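Local coordinates for CRISPR-associated protein CasA/Cse1 (Thermus thermophilus, PDB 4F3E), which forms the largest subunit of the RNA-guided Cascade complex of CRISPR antiviral defence and takes part in binding its DNA target, at residues A[298-303]-A[428-433]; A[398-403]-A[414-419]. All coordinates share one frame; numbering follows the deposited sequence.

Contact 1: residues A[298-303]-A[428-433]; sequences SFWRDF and LYWHAL
A cation-pi stack of Arg301 on Trp430 joins the loop that follows strand 288-290 to helix 425-441. The guanidinium lies flat over one face of the indole, the two planes only 10° apart, with Arg301 CZ 3.5 Å from the centroid of the Trp430 six-membered ring. A bend at chi3 (72°) turns the guanidinium onto the ring face, while the aliphatic part adds a CH-pi contact, Arg301 CD sitting 3.9 Å from that same centroid. Tyr429 covers the opposite face of the indole. The arginine is also held from outside: its NH2 forms a salt bridge to Glu382 of helix 368-400, so both the stack and the ion pair should restrict its rotation. A short 3-10 turn, 299-302, in the loop before helix 316-330 thereby packs on the C-terminal four-helix bundle. Trp300 works alongside Arg301, its CH2 meeting the edge of the Trp430 ring in plane, 4.0 Å from Trp430 CZ3. On the next helical turn, Leu433 CB approaches Trp300 CZ2 obliquely to the ring at 3.7 Å. Asp434 OD1 accepts hydrogen bonds from both Trp300 NE1 and Ser298 OG, and Phe437 stacks on the Trp300 ring.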
loop_
_atom_site.group_PDB
_atom_site.type_symbol
_atom_site.label_atom_id
_atom_site.label_comp_id
_atom_site.label_asym_id
_atom_site.label_seq_id
_atom_site.Cartn_x
_atom_site.Cartn_y
_atom_site.Cartn_z
ATOM N N SER A 298 12.698 4.392 -5.357
ATOM C CA SER A 298 11.837 5.271 -4.587
ATOM C C SER A 298 10.477 5.293 -5.255
ATOM O O SER A 298 10.367 5.402 -6.474
ATOM C CB SER A 298 12.420 6.697 -4.511
ATOM O OG SER A 298 13.775 6.710 -4.081
ATOM N N PHE A 299 9.432 5.183 -4.452
ATOM C CA PHE A 299 8.104 5.084 -4.994
ATOM C C PHE A 299 7.677 6.338 -5.779
ATOM O O PHE A 299 7.026 6.228 -6.802
ATOM C CB PHE A 299 7.109 4.773 -3.887
ATOM C CG PHE A 299 5.761 4.416 -4.398
ATOM C CD1 PHE A 299 5.592 3.286 -5.181
ATOM C CD2 PHE A 299 4.669 5.222 -4.136
ATOM C CE1 PHE A 299 4.342 2.953 -5.676
ATOM C CE2 PHE A 299 3.421 4.896 -4.614
ATOM C CZ PHE A 299 3.253 3.757 -5.391
ATOM N N TRP A 300 8.049 7.525 -5.313
ATOM C CA TRP A 300 7.605 8.760 -5.960
ATOM C C TRP A 300 8.086 8.906 -7.406
ATOM O O TRP A 300 7.508 9.662 -8.182
ATOM C CB TRP A 300 8.002 10.004 -5.147
ATOM C CG TRP A 300 9.443 10.044 -4.790
ATOM C CD1 TRP A 300 10.007 9.561 -3.645
ATOM C CD2 TRP A 300 10.521 10.559 -5.584
ATOM N NE1 TRP A 300 11.362 9.761 -3.664
ATOM C CE2 TRP A 300 11.710 10.370 -4.840
ATOM C CE3 TRP A 300 10.598 11.177 -6.838
ATOM C CZ2 TRP A 300 12.971 10.779 -5.313
ATOM C CZ3 TRP A 300 11.852 11.587 -7.305
ATOM C CH2 TRP A 300 13.023 11.377 -6.543
ATOM N N ARG A 301 9.152 8.198 -7.761
ATOM C CA ARG A 301 9.640 8.196 -9.137
ATOM C C ARG A 301 8.587 7.704 -10.139
ATOM O O ARG A 301 8.757 7.857 -11.353
ATOM C CB ARG A 301 10.925 7.344 -9.267
ATOM C CG ARG A 301 12.146 7.977 -8.591
ATOM C CD ARG A 301 13.313 7.018 -8.526
ATOM N NE ARG A 301 13.921 6.801 -9.834
ATOM C CZ ARG A 301 14.924 5.964 -10.044
ATOM N NH1 ARG A 301 15.432 5.282 -9.029
ATOM N NH2 ARG A 301 15.435 5.830 -11.255
ATOM N N ASP A 302 7.511 7.110 -9.624
ATOM C CA ASP A 302 6.409 6.639 -10.456
ATOM C C ASP A 302 5.209 7.592 -10.446
ATOM O O ASP A 302 4.197 7.328 -11.093
ATOM C CB ASP A 302 5.962 5.239 -10.008
ATOM C CG ASP A 302 7.009 4.170 -10.285
ATOM O OD1 ASP A 302 7.616 4.197 -11.377
ATOM O OD2 ASP A 302 7.228 3.306 -9.409
ATOM N N PHE A 303 5.308 8.696 -9.713
ATOM C CA PHE A 303 4.160 9.594 -9.573
ATOM C C PHE A 303 3.696 10.248 -10.877
ATOM O O PHE A 303 2.515 10.533 -11.024
ATOM C CB PHE A 303 4.374 10.627 -8.458
ATOM C CG PHE A 303 4.203 10.060 -7.088
ATOM C CD1 PHE A 303 3.834 8.728 -6.925
ATOM C CD2 PHE A 303 4.416 10.840 -5.956
ATOM C CE1 PHE A 303 3.684 8.182 -5.660
ATOM C CE2 PHE A 303 4.255 10.299 -4.688
ATOM C CZ PHE A 303 3.894 8.971 -4.542
ATOM N N LEU A 428 23.408 7.140 -2.852
ATOM C CA LEU A 428 23.387 8.384 -2.101
ATOM C C LEU A 428 22.592 9.466 -2.812
ATOM O O LEU A 428 21.901 10.244 -2.171
ATOM C CB LEU A 428 24.795 8.868 -1.791
ATOM C CG LEU A 428 25.057 8.730 -0.298
ATOM C CD1 LEU A 428 24.680 7.336 0.169
ATOM C CD2 LEU A 428 26.496 9.014 0.003
ATOM N N TYR A 429 22.696 9.515 -4.140
ATOM C CA TYR A 429 21.933 10.471 -4.934
ATOM C C TYR A 429 20.421 10.339 -4.680
ATOM O O TYR A 429 19.753 11.311 -4.341
ATOM C CB TYR A 429 22.219 10.247 -6.409
ATOM C CG TYR A 429 21.337 11.031 -7.352
ATOM C CD1 TYR A 429 21.532 12.388 -7.539
ATOM C CD2 TYR A 429 20.313 10.404 -8.067
ATOM C CE1 TYR A 429 20.745 13.113 -8.425
ATOM C CE2 TYR A 429 19.524 11.120 -8.960
ATOM C CZ TYR A 429 19.746 12.479 -9.132
ATOM O OH TYR A 429 18.967 13.206 -10.012
ATOM N N TRP A 430 19.892 9.130 -4.836
ATOM C CA TRP A 430 18.463 8.903 -4.683
ATOM C C TRP A 430 18.027 9.090 -3.234
ATOM O O TRP A 430 16.963 9.640 -2.964
ATOM C CB TRP A 430 18.060 7.518 -5.223
ATOM C CG TRP A 430 18.185 7.435 -6.708
ATOM C CD1 TRP A 430 19.097 6.703 -7.421
ATOM C CD2 TRP A 430 17.387 8.137 -7.678
ATOM N NE1 TRP A 430 18.891 6.882 -8.764
ATOM C CE2 TRP A 430 17.861 7.767 -8.952
ATOM C CE3 TRP A 430 16.315 9.036 -7.590
ATOM C CZ2 TRP A 430 17.300 8.260 -10.133
ATOM C CZ3 TRP A 430 15.758 9.524 -8.763
ATOM C CH2 TRP A 430 16.251 9.135 -10.020
ATOM N N HIS A 431 18.861 8.654 -2.302
ATOM C CA HIS A 431 18.545 8.826 -0.887
ATOM C C HIS A 431 18.377 10.313 -0.553
ATOM O O HIS A 431 17.476 10.703 0.179
ATOM C CB HIS A 431 19.648 8.204 -0.037
ATOM C CG HIS A 431 19.354 8.190 1.424
ATOM N ND1 HIS A 431 19.622 9.262 2.246
ATOM C CD2 HIS A 431 18.823 7.231 2.219
ATOM C CE1 HIS A 431 19.268 8.967 3.484
ATOM N NE2 HIS A 431 18.780 7.740 3.494
ATOM N N ALA A 432 19.227 11.152 -1.118
ATOM C CA ALA A 432 19.087 12.584 -0.907
ATOM C C ALA A 432 17.798 13.110 -1.524
ATOM O O ALA A 432 17.156 13.985 -0.971
ATOM C CB ALA A 432 20.261 13.314 -1.455
ATOM N N LEU A 433 17.417 12.596 -2.685
ATOM C CA LEU A 433 16.174 13.054 -3.285
ATOM C C LEU A 433 14.920 12.573 -2.519
ATOM O O LEU A 433 13.916 13.257 -2.480
ATOM C CB LEU A 433 16.108 12.703 -4.760
ATOM C CG LEU A 433 17.165 13.422 -5.596
ATOM C CD1 LEU A 433 16.949 13.113 -7.058
ATOM C CD2 LEU A 433 17.126 14.934 -5.343
#

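Contact 2: residues A[398-403]-A[414-419]; sequences AVVGER and EELTKL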
loop_
_atom_site.group_PDB
_atom_site.type_symbol
_atom_site.label_atom_id
_atom_site.label_comp_id
_atom_site.label_asym_id
_atom_site.label_seq_id
_atom_site.Cartn_x
_atom_site.Cartn_y
_atom_site.Cartn_z
ATOM N N ALA A 398 37.180 1.485 -15.105
ATOM C CA ALA A 398 38.486 2.104 -14.964
ATOM C C ALA A 398 39.270 1.440 -13.854
ATOM O O ALA A 398 40.459 1.181 -13.979
ATOM C CB ALA A 398 38.336 3.580 -14.681
ATOM N N VAL A 399 38.597 1.163 -12.759
ATOM C CA VAL A 399 39.253 0.511 -11.646
ATOM C C VAL A 399 39.641 -0.934 -11.976
ATOM O O VAL A 399 40.787 -1.323 -11.801
ATOM C CB VAL A 399 38.377 0.595 -10.385
ATOM C CG1 VAL A 399 38.860 -0.372 -9.321
ATOM C CG2 VAL A 399 38.371 2.026 -9.866
ATOM N N VAL A 400 38.696 -1.725 -12.471
ATOM C CA VAL A 400 38.966 -3.139 -12.694
ATOM C C VAL A 400 40.016 -3.348 -13.770
ATOM O O VAL A 400 41.127 -3.814 -13.494
ATOM C CB VAL A 400 37.712 -3.901 -13.079
ATOM C CG1 VAL A 400 38.064 -5.333 -13.441
ATOM C CG2 VAL A 400 36.717 -3.866 -11.940
ATOM N N GLY A 401 39.662 -2.992 -14.996
ATOM C CA GLY A 401 40.548 -3.193 -16.127
ATOM C C GLY A 401 39.808 -3.856 -17.277
ATOM O O GLY A 401 38.572 -3.881 -17.291
ATOM N N GLU A 402 40.562 -4.394 -18.239
ATOM C CA GLU A 402 39.981 -5.030 -19.426
ATOM C C GLU A 402 39.645 -6.512 -19.195
ATOM O O GLU A 402 40.086 -7.111 -18.213
ATOM C CB GLU A 402 40.904 -4.862 -20.649
ATOM C CG GLU A 402 41.101 -3.408 -21.099
ATOM C CD GLU A 402 41.674 -3.279 -22.508
ATOM O OE1 GLU A 402 42.893 -3.492 -22.686
ATOM O OE2 GLU A 402 40.904 -2.955 -23.440
ATOM N N ARG A 403 38.864 -7.091 -20.102
ATOM C CA ARG A 403 38.420 -8.479 -19.978
ATOM C C ARG A 403 39.601 -9.462 -19.902
ATOM O O ARG A 403 40.634 -9.254 -20.533
ATOM C CB ARG A 403 37.487 -8.833 -21.139
ATOM C CG ARG A 403 36.651 -10.093 -20.938
ATOM C CD ARG A 403 35.232 -9.796 -20.435
ATOM N NE ARG A 403 34.652 -8.581 -21.013
ATOM C CZ ARG A 403 33.348 -8.380 -21.204
ATOM N NH1 ARG A 403 32.471 -9.326 -20.883
ATOM N NH2 ARG A 403 32.920 -7.234 -21.729
ATOM N N GLU A 414 30.560 -9.711 -13.148
ATOM C CA GLU A 414 30.037 -9.728 -11.784
ATOM C C GLU A 414 30.911 -8.860 -10.877
ATOM O O GLU A 414 30.423 -8.235 -9.933
ATOM C CB GLU A 414 29.973 -11.161 -11.248
ATOM C CG GLU A 414 29.244 -11.290 -9.923
ATOM C CD GLU A 414 29.687 -12.502 -9.131
ATOM O OE1 GLU A 414 28.885 -13.455 -9.004
ATOM O OE2 GLU A 414 30.835 -12.500 -8.631
ATOM N N GLU A 415 32.206 -8.827 -11.182
ATOM C CA GLU A 415 33.145 -7.998 -10.442
ATOM C C GLU A 415 32.969 -6.516 -10.798
ATOM O O GLU A 415 33.229 -5.631 -9.983
ATOM C CB GLU A 415 34.569 -8.459 -10.720
ATOM C CG GLU A 415 35.618 -7.617 -10.055
ATOM C CD GLU A 415 36.997 -8.154 -10.310
ATOM O OE1 GLU A 415 37.089 -9.244 -10.920
ATOM O OE2 GLU A 415 37.979 -7.491 -9.908
ATOM N N LEU A 416 32.520 -6.261 -12.022
ATOM C CA LEU A 416 32.156 -4.915 -12.449
ATOM C C LEU A 416 30.851 -4.442 -11.813
ATOM O O LEU A 416 30.752 -3.299 -11.367
ATOM C CB LEU A 416 32.025 -4.848 -13.967
ATOM C CG LEU A 416 33.341 -4.820 -14.735
ATOM C CD1 LEU A 416 33.087 -4.723 -16.248
ATOM C CD2 LEU A 416 34.198 -3.663 -14.233
ATOM N N THR A 417 29.849 -5.319 -11.786
ATOM C CA THR A 417 28.564 -4.990 -11.173
ATOM C C THR A 417 28.723 -4.855 -9.661
ATOM O O THR A 417 28.150 -3.956 -9.037
ATOM C CB THR A 417 27.481 -6.052 -11.485
ATOM O OG1 THR A 417 27.333 -6.196 -12.904
ATOM C CG2 THR A 417 26.141 -5.644 -10.879
ATOM N N LYS A 418 29.512 -5.755 -9.083
ATOM C CA LYS A 418 29.806 -5.716 -7.661
ATOM C C LYS A 418 30.394 -4.358 -7.314
ATOM O O LYS A 418 29.911 -3.671 -6.413
ATOM C CB LYS A 418 30.785 -6.834 -7.290
ATOM C CG LYS A 418 30.990 -7.036 -5.792
ATOM C CD LYS A 418 31.959 -8.186 -5.510
ATOM C CE LYS A 418 31.483 -9.501 -6.129
ATOM N NZ LYS A 418 32.468 -10.615 -5.949
ATOM N N LEU A 419 31.431 -3.972 -8.051
ATOM C CA LEU A 419 32.137 -2.721 -7.791
ATOM C C LEU A 419 31.254 -1.494 -8.016
ATOM O O LEU A 419 31.238 -0.571 -7.207
ATOM C CB LEU A 419 33.398 -2.634 -8.645
ATOM C CG LEU A 419 34.146 -1.306 -8.549
ATOM C CD1 LEU A 419 34.658 -1.065 -7.142
ATOM C CD2 LEU A 419 35.287 -1.282 -9.537
#
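Val399 and Val400, at the C-terminal end of helix 368-400, pack against Leu416 and Leu419 of helix 412-422 in a largely apolar interdigitation, without a hydrogen bond across it. The main bump is Val400 CG2, which enters the hollow between the two leucines. Val400 CG2 meets Leu416 CD2 at 3.4 Å, a tight methyl-to-methyl approach, and lies 3.8 Å from Leu419 CD2. The fit is reciprocal, because Leu419 CD2 pushes back between the paired valines and rests 3.7 Å from Val399 CG1. Leu419 reaches that place with its CG anti to the backbone N (chi1 175°), whereas Leu416 leaves its helix pointing past the valines and comes back to Val400 through CD2, while CD1 continues the chain outward, anti to CA. At the outer margin the extended side chain of Glu415 passes the other branch of Val400, its OE2 4.1 Å from Val400 CG1, which is simple van der Waals contact. Gly401 then ends the helix with a positive phi of 132°, and its carbonyl O accepts a hydrogen bond from the hydroxyl of Tyr412, whose side chain also touches Val400. Helix 412-422 is a short helix that follows helix 368-400 in the chain and leads into helix 425-441, and Val399 packs in addition on Ala481 of helix 479-493 and on His478 just before it.

Overall arrangement
Both contacts involve the C-terminal helical part of the chain, contact 1 with one of its segments and contact 2 with both, but they lie at different levels of it, with centres 26 Å apart and nearest atoms about 12 Å apart, so they do not touch. Contact 1 is closer to the middle of the molecule, its centre 17 Å from that of the chain, and joins a distant loop to the flank of the bundle. Contact 2, its centre 38 Å from that of the chain, is a surface contact at the far end of the bundle and joins neighbours in sequence. Helix 368-400 links them: its middle runs beside contact 1 and its C-terminal end supplies one side of contact 2. Helices 412-422 and 425-441, one from each contact, are also consecutive.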